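Sugar ABC transporter, sugar-binding protein (Streptococcus pneumoniae, PDB 2HEU) probably binds a sugar outside the cell as the solute-capturing component of an ABC transporter, and is seen here in its apo form. Local coordinates at residues Thr38-Lys43 against Val312-Arg317; Thr64-Gly69 against Gln85-Ala90. One frame throughout, in Å; residues are numbered along the deposited sequence. Where two conformers were deposited one is given.

Interaction 1: Thr38-Lys43 against Val312-Arg317; sequences TRDFEK and VEYMTR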
loop_
_atom_site.group_PDB
_atom_site.type_symbol
_atom_site.label_atom_id
_atom_site.label_comp_id
_atom_site.label_asym_id
_atom_site.label_seq_id
_atom_site.Cartn_x
_atom_site.Cartn_y
_atom_site.Cartn_z
ATOM N N THR A 38 1.392 23.530 5.327
ATOM C CA THR A 38 1.366 24.552 4.317
ATOM C C THR A 38 1.442 25.928 4.892
ATOM O O THR A 38 2.168 26.781 4.333
ATOM C CB THR A 38 0.070 24.331 3.433
ATOM O OG1 THR A 38 0.191 23.063 2.714
ATOM C CG2 THR A 38 -0.095 25.442 2.397
ATOM N N ARG A 39 0.791 26.222 5.996
ATOM C CA ARG A 39 1.017 27.520 6.667
ATOM C C ARG A 39 2.416 27.677 7.174
ATOM O O ARG A 39 2.937 28.799 7.095
ATOM C CB ARG A 39 -0.029 27.701 7.745
ATOM C CG ARG A 39 -1.405 28.036 7.218
ATOM C CD ARG A 39 -2.451 28.481 8.202
ATOM N NE ARG A 39 -2.805 27.395 9.057
ATOM C CZ ARG A 39 -3.796 26.524 8.764
ATOM N NH1 ARG A 39 -4.590 26.631 7.686
ATOM N NH2 ARG A 39 -4.049 25.584 9.597
ATOM N N ASP A 40 3.060 26.630 7.647
ATOM C CA ASP A 40 4.453 26.737 7.984
ATOM C C ASP A 40 5.308 27.139 6.762
ATOM O O ASP A 40 6.206 28.011 6.852
ATOM C CB ASP A 40 5.000 25.417 8.540
ATOM C CG ASP A 40 4.341 24.959 9.848
ATOM O OD1 ASP A 40 3.746 25.785 10.574
ATOM O OD2 ASP A 40 4.475 23.753 10.147
ATOM N N PHE A 41 5.024 26.537 5.611
ATOM C CA PHE A 41 5.738 26.851 4.350
ATOM C C PHE A 41 5.536 28.299 4.002
ATOM O O PHE A 41 6.446 29.026 3.581
ATOM C CB PHE A 41 5.231 25.910 3.276
ATOM C CG PHE A 41 5.779 26.240 1.920
ATOM C CD1 PHE A 41 7.003 25.884 1.520
ATOM C CD2 PHE A 41 4.955 26.911 1.013
ATOM C CE1 PHE A 41 7.498 26.172 0.285
ATOM C CE2 PHE A 41 5.422 27.142 -0.278
ATOM C CZ PHE A 41 6.681 26.816 -0.660
ATOM N N GLU A 42 4.264 28.756 4.104
ATOM C CA GLU A 42 3.909 30.165 3.793
ATOM C C GLU A 42 4.540 31.140 4.712
ATOM O O GLU A 42 4.843 32.269 4.315
ATOM C CB GLU A 42 2.433 30.271 3.819
ATOM C CG GLU A 42 1.686 29.609 2.630
ATOM C CD GLU A 42 0.192 29.614 2.699
ATOM O OE1 GLU A 42 -0.404 29.781 3.796
ATOM O OE2 GLU A 42 -0.473 29.428 1.664
ATOM N N LYS A 43 4.746 30.805 5.961
ATOM C CA LYS A 43 5.450 31.694 6.888
ATOM C C LYS A 43 6.918 31.846 6.509
ATOM O O LYS A 43 7.481 32.933 6.577
ATOM C CB LYS A 43 5.269 31.214 8.328
ATOM C CG LYS A 43 6.085 32.033 9.277
ATOM C CD LYS A 43 6.170 31.477 10.724
ATOM C CE LYS A 43 4.828 31.497 11.393
ATOM N NZ LYS A 43 4.827 31.481 12.872
ATOM N N VAL A 312 7.543 21.068 -2.811
ATOM C CA VAL A 312 7.951 19.659 -2.756
ATOM C C VAL A 312 9.217 19.510 -1.863
ATOM O O VAL A 312 9.281 18.633 -0.988
ATOM C CB VAL A 312 8.173 19.113 -4.119
ATOM C CG1 VAL A 312 8.697 17.658 -4.083
ATOM C CG2 VAL A 312 6.853 19.152 -4.951
ATOM N N GLU A 313 10.209 20.394 -2.079
ATOM C CA GLU A 313 11.435 20.315 -1.289
ATOM C C GLU A 313 11.127 20.449 0.191
ATOM O O GLU A 313 11.721 19.749 1.011
ATOM C CB GLU A 313 12.416 21.385 -1.766
ATOM C CG GLU A 313 13.744 21.283 -1.038
ATOM C CD GLU A 313 13.870 22.097 0.197
ATOM O OE1 GLU A 313 13.460 23.288 0.168
ATOM O OE2 GLU A 313 14.510 21.616 1.152
ATOM N N TYR A 314 10.262 21.363 0.566
ATOM C CA TYR A 314 9.961 21.599 1.926
ATOM C C TYR A 314 9.486 20.301 2.612
ATOM O O TYR A 314 9.931 19.989 3.735
ATOM C CB TYR A 314 8.832 22.698 2.056
ATOM C CG TYR A 314 8.567 23.150 3.422
ATOM C CD1 TYR A 314 7.392 22.898 4.081
ATOM C CD2 TYR A 314 9.494 23.925 4.103
ATOM C CE1 TYR A 314 7.130 23.357 5.307
ATOM C CE2 TYR A 314 9.247 24.426 5.379
ATOM C CZ TYR A 314 8.077 24.118 5.976
ATOM O OH TYR A 314 7.801 24.517 7.266
ATOM N N MET A 315 8.615 19.548 1.930
ATOM C CA MET A 315 8.095 18.328 2.527
ATOM C C MET A 315 9.139 17.245 2.677
ATOM O O MET A 315 8.944 16.304 3.484
ATOM C CB MET A 315 6.892 17.862 1.698
ATOM C CG MET A 315 6.032 16.778 2.373
ATOM S SD MET A 315 5.007 17.543 3.594
ATOM C CE MET A 315 5.459 16.710 4.233
ATOM N N THR A 316 10.225 17.284 1.892
ATOM C CA THR A 316 11.320 16.326 2.043
ATOM C C THR A 316 12.236 16.590 3.264
ATOM O O THR A 316 13.091 15.776 3.549
ATOM C CB THR A 316 12.162 16.200 0.798
ATOM O OG1 THR A 316 12.977 17.416 0.623
ATOM C CG2 THR A 316 11.456 15.878 -0.503
ATOM N N ARG A 317 12.088 17.754 3.886
ATOM C CA ARG A 317 12.925 18.057 5.032
ATOM C C ARG A 317 12.492 17.194 6.227
ATOM O O ARG A 317 11.294 17.055 6.468
ATOM C CB ARG A 317 12.762 19.525 5.421
ATOM C CG ARG A 317 13.246 20.463 4.359
ATOM C CD ARG A 317 13.005 21.885 4.734
ATOM N NE ARG A 317 13.373 22.773 3.676
ATOM C CZ ARG A 317 13.373 24.100 3.761
ATOM N NH1 ARG A 317 12.985 24.649 4.917
ATOM N NH2 ARG A 317 13.631 24.817 2.720
HETATM O O HOH W 1 6.578 22.471 8.876
#

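Interaction 2: Thr64-Gly69 against Gln85-Ala90; sequences TRVLAG and QEWAKA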
loop_
_atom_site.group_PDB
_atom_site.type_symbol
_atom_site.label_atom_id
_atom_site.label_comp_id
_atom_site.label_asym_id
_atom_site.label_seq_id
_atom_site.Cartn_x
_atom_site.Cartn_y
_atom_site.Cartn_z
ATOM N N THR A 64 -10.109 14.198 -15.539
ATOM C CA THR A 64 -10.850 15.212 -16.319
ATOM C C THR A 64 -9.965 16.407 -16.526
ATOM O O THR A 64 -9.914 16.993 -17.633
ATOM C CB THR A 64 -12.132 15.572 -15.628
ATOM O OG1 THR A 64 -12.992 14.398 -15.568
ATOM C CG2 THR A 64 -12.866 16.739 -16.316
ATOM N N ARG A 65 -9.288 16.836 -15.451
ATOM C CA ARG A 65 -8.497 18.053 -15.478
ATOM C C ARG A 65 -7.274 17.851 -16.381
ATOM O O ARG A 65 -6.930 18.755 -17.128
ATOM C CB ARG A 65 -8.148 18.562 -14.080
ATOM C CG ARG A 65 -9.357 19.027 -13.278
ATOM C CD ARG A 65 -9.010 19.649 -11.994
ATOM N NE ARG A 65 -8.063 20.752 -12.116
ATOM C CZ ARG A 65 -7.415 21.291 -11.139
ATOM N NH1 ARG A 65 -7.708 20.958 -9.896
ATOM N NH2 ARG A 65 -6.532 22.249 -11.378
ATOM N N VAL A 66 -6.622 16.691 -16.277
ATOM C CA VAL A 66 -5.465 16.478 -17.114
ATOM C C VAL A 66 -5.853 16.473 -18.572
ATOM O O VAL A 66 -5.193 17.073 -19.434
ATOM C CB VAL A 66 -4.717 15.159 -16.756
ATOM C CG1 VAL A 66 -3.665 14.796 -17.776
ATOM C CG2 VAL A 66 -4.135 15.309 -15.410
ATOM N N LEU A 67 -6.847 15.698 -18.910
ATOM C CA LEU A 67 -7.085 15.630 -20.307
ATOM C C LEU A 67 -7.529 17.098 -20.786
ATOM O O LEU A 67 -7.106 17.478 -21.915
ATOM C CB LEU A 67 -8.004 14.426 -20.594
ATOM C CG LEU A 67 -7.655 12.880 -20.424
ATOM C CD1 LEU A 67 -6.683 12.323 -21.505
ATOM C CD2 LEU A 67 -7.324 12.305 -18.938
ATOM N N ALA A 68 -8.245 17.960 -19.962
ATOM C CA ALA A 68 -8.514 19.360 -20.292
ATOM C C ALA A 68 -7.372 20.331 -20.290
ATOM O O ALA A 68 -7.601 21.529 -20.595
ATOM C CB ALA A 68 -9.529 19.892 -19.355
ATOM N N GLY A 69 -6.170 19.860 -19.945
ATOM C CA GLY A 69 -5.030 20.719 -19.856
ATOM C C GLY A 69 -5.048 21.669 -18.686
ATOM O O GLY A 69 -4.525 22.751 -18.799
ATOM N N GLN A 85 2.006 6.476 -14.860
ATOM C CA GLN A 85 2.896 5.953 -15.907
ATOM C C GLN A 85 2.670 6.628 -17.244
ATOM O O GLN A 85 3.589 7.128 -17.914
ATOM C CB GLN A 85 2.631 4.461 -16.068
ATOM C CG GLN A 85 3.066 3.720 -14.834
ATOM C CD GLN A 85 2.570 2.302 -14.818
ATOM O OE1 GLN A 85 2.493 1.673 -13.763
ATOM N NE2 GLN A 85 2.142 1.820 -15.941
ATOM N N GLU A 86 1.427 6.655 -17.627
ATOM C CA GLU A 86 1.074 7.139 -18.958
ATOM C C GLU A 86 1.261 8.657 -19.067
ATOM O O GLU A 86 1.720 9.164 -20.090
ATOM C CB GLU A 86 -0.274 6.683 -19.395
ATOM C CG GLU A 86 -0.317 5.139 -19.551
ATOM C CD GLU A 86 0.669 4.605 -20.583
ATOM O OE1 GLU A 86 0.786 5.210 -21.675
ATOM O OE2 GLU A 86 1.419 3.674 -20.268
ATOM N N TRP A 87 0.856 9.386 -18.032
ATOM C CA TRP A 87 1.000 10.807 -18.008
ATOM C C TRP A 87 2.459 11.202 -18.021
ATOM O O TRP A 87 2.858 12.171 -18.660
ATOM C CB TRP A 87 0.178 11.449 -16.890
ATOM C CG TRP A 87 -1.275 11.340 -17.051
ATOM C CD1 TRP A 87 -2.002 11.064 -18.231
ATOM C CD2 TRP A 87 -2.250 11.465 -16.035
ATOM N NE1 TRP A 87 -3.298 11.005 -17.956
ATOM C CE2 TRP A 87 -3.505 11.275 -16.638
ATOM C CE3 TRP A 87 -2.203 11.741 -14.686
ATOM C CZ2 TRP A 87 -4.689 11.295 -15.945
ATOM C CZ3 TRP A 87 -3.395 11.752 -14.016
ATOM C CH2 TRP A 87 -4.603 11.562 -14.626
ATOM N N ALA A 88 3.277 10.450 -17.284
ATOM C CA ALA A 88 4.685 10.693 -17.255
ATOM C C ALA A 88 5.323 10.476 -18.648
ATOM O O ALA A 88 6.134 11.285 -19.130
ATOM C CB ALA A 88 5.370 9.841 -16.217
ATOM N N LYS A 89 4.889 9.395 -19.324
ATOM C CA LYS A 89 5.370 9.127 -20.691
ATOM C C LYS A 89 4.946 10.247 -21.626
ATOM O O LYS A 89 5.713 10.616 -22.536
ATOM C CB LYS A 89 4.792 7.809 -21.186
ATOM C CG LYS A 89 5.540 6.688 -20.690
ATOM C CD LYS A 89 4.870 5.378 -21.118
ATOM C CE LYS A 89 5.382 4.271 -20.194
ATOM N NZ LYS A 89 4.806 4.299 -18.801
ATOM N N ALA A 90 3.757 10.821 -21.404
ATOM C CA ALA A 90 3.215 11.870 -22.248
ATOM C C ALA A 90 3.694 13.262 -21.897
ATOM O O ALA A 90 3.222 14.255 -22.559
ATOM C CB ALA A 90 1.717 11.877 -22.236
#

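Interaction 1: Thr38-Lys43 against Val312-Arg317
Tyr314 of helix 305-315 packs on Phe41 of helix 31-44, a helix-to-helix contact in the lobe of the solute-binding protein fold that carries the five-stranded mixed sheet. Along 312-317, Val312 packs on Trp296 and Ile298 of strand 295-298, while Phe41 also touches Ile48 and Val50 of strand 48-53, so both helices rest on one sheet. Glu313 OE2 makes a salt bridge with Arg104, and the same carboxylate takes Arg317. Tyr314 does most of the touching: with CG anti to the backbone N (chi1 -172°), its ring reaches across to helix 31-44. Phe41 presents an edge to it, CD1 lying 3.7 Å from Tyr314 CG. Ring centroids 5.4 Å apart and planes at 62° define an edge-to-face pair. Phe41 CB adds a CH-pi contact, 4.1 Å from the Tyr314 centroid. At the phenol end, Tyr314 OH comes within 3.2 Å of Asp40 CB, and a water bridges the two side chains: it lies 2.9 Å from Tyr314 OH and donates to Asp40 OD2 at 2.8 Å. That carboxylate oxygen also has a salt bridge to Lys323, which ties helix 318-328 to this contact. Thr316 then returns its hydroxyl to the carbonyl of Glu313. Arg317, at the next N-cap position, grips Glu313 side-on through NE and NH2, one to each carboxylate oxygen; the NE to OE2 bond is 3.0 Å long and nearly straight at 171°. With NH1 in a salt bridge to Glu44 of helix 31-44, the guanidinium is held by both helices, and Tyr314 CD2 lies 3.6 Å above its plane, offset toward the rim.

Interaction 2: Thr64-Gly69 against Gln85-Ala90
Val66, in the last turn of helix 58-67, lays its branched side chain over one face of the Trp87 indole on helix 82-89. The two helices are joined through strand 74-76 in the alpha/beta lobe of this binding protein. Starting at the backbone, Val66 CB is already in contact, 3.9 Å from Trp87 CZ2 on the six-membered ring. From there the methyls divide over the bicyclic system. CG1, anti to the backbone N (chi1 169°), goes to the pyrrole side: it approaches Trp87 CE2 to 3.7 Å and stands 3.8 Å from the centroid of the five-membered ring, only 14° off its normal, the geometry of a CH-pi contact over the face. CG2 goes to the benzene side and meets Trp87 CH2 at 3.9 Å. Both rings of the indole are therefore met by one valine. Leu67 crosses the indole at about a right angle, in the one of its two conformers considered, its CD2 4.1 Å from Trp87 CZ2. Leu62 and Lys63, earlier in helix 58-67, also touch Trp87, while the charged end of Arg65 pairs with Glu22 and Asp70. Since carbon-to-ring approaches account for the pairing of these two segments, its hold should rest on dispersion and the burial of apolar surface, with a modest CH-pi component where CG1 stands over the five-membered ring.

In the fold
Interactions 1 and 2 lie in the same lobe and belong to helices around the five-stranded sheet, but they share no helix: their centres are 26 Å apart and their nearest atoms about 15 Å. Along the chain, interaction 2 is local, joining helices on either side of strand 74-76, and is nested within the much longer loop closed by 38-43 and 312-317. Interaction 1 is a buried contact in which an aromatic pair is flanked by one bridging water and by salt bridges of Asp40 and Arg317. Interaction 2 is only partly buried, with an exposed leucine at its margin, and meets through aliphatic carbons over an aromatic face, without a polar link between its segments.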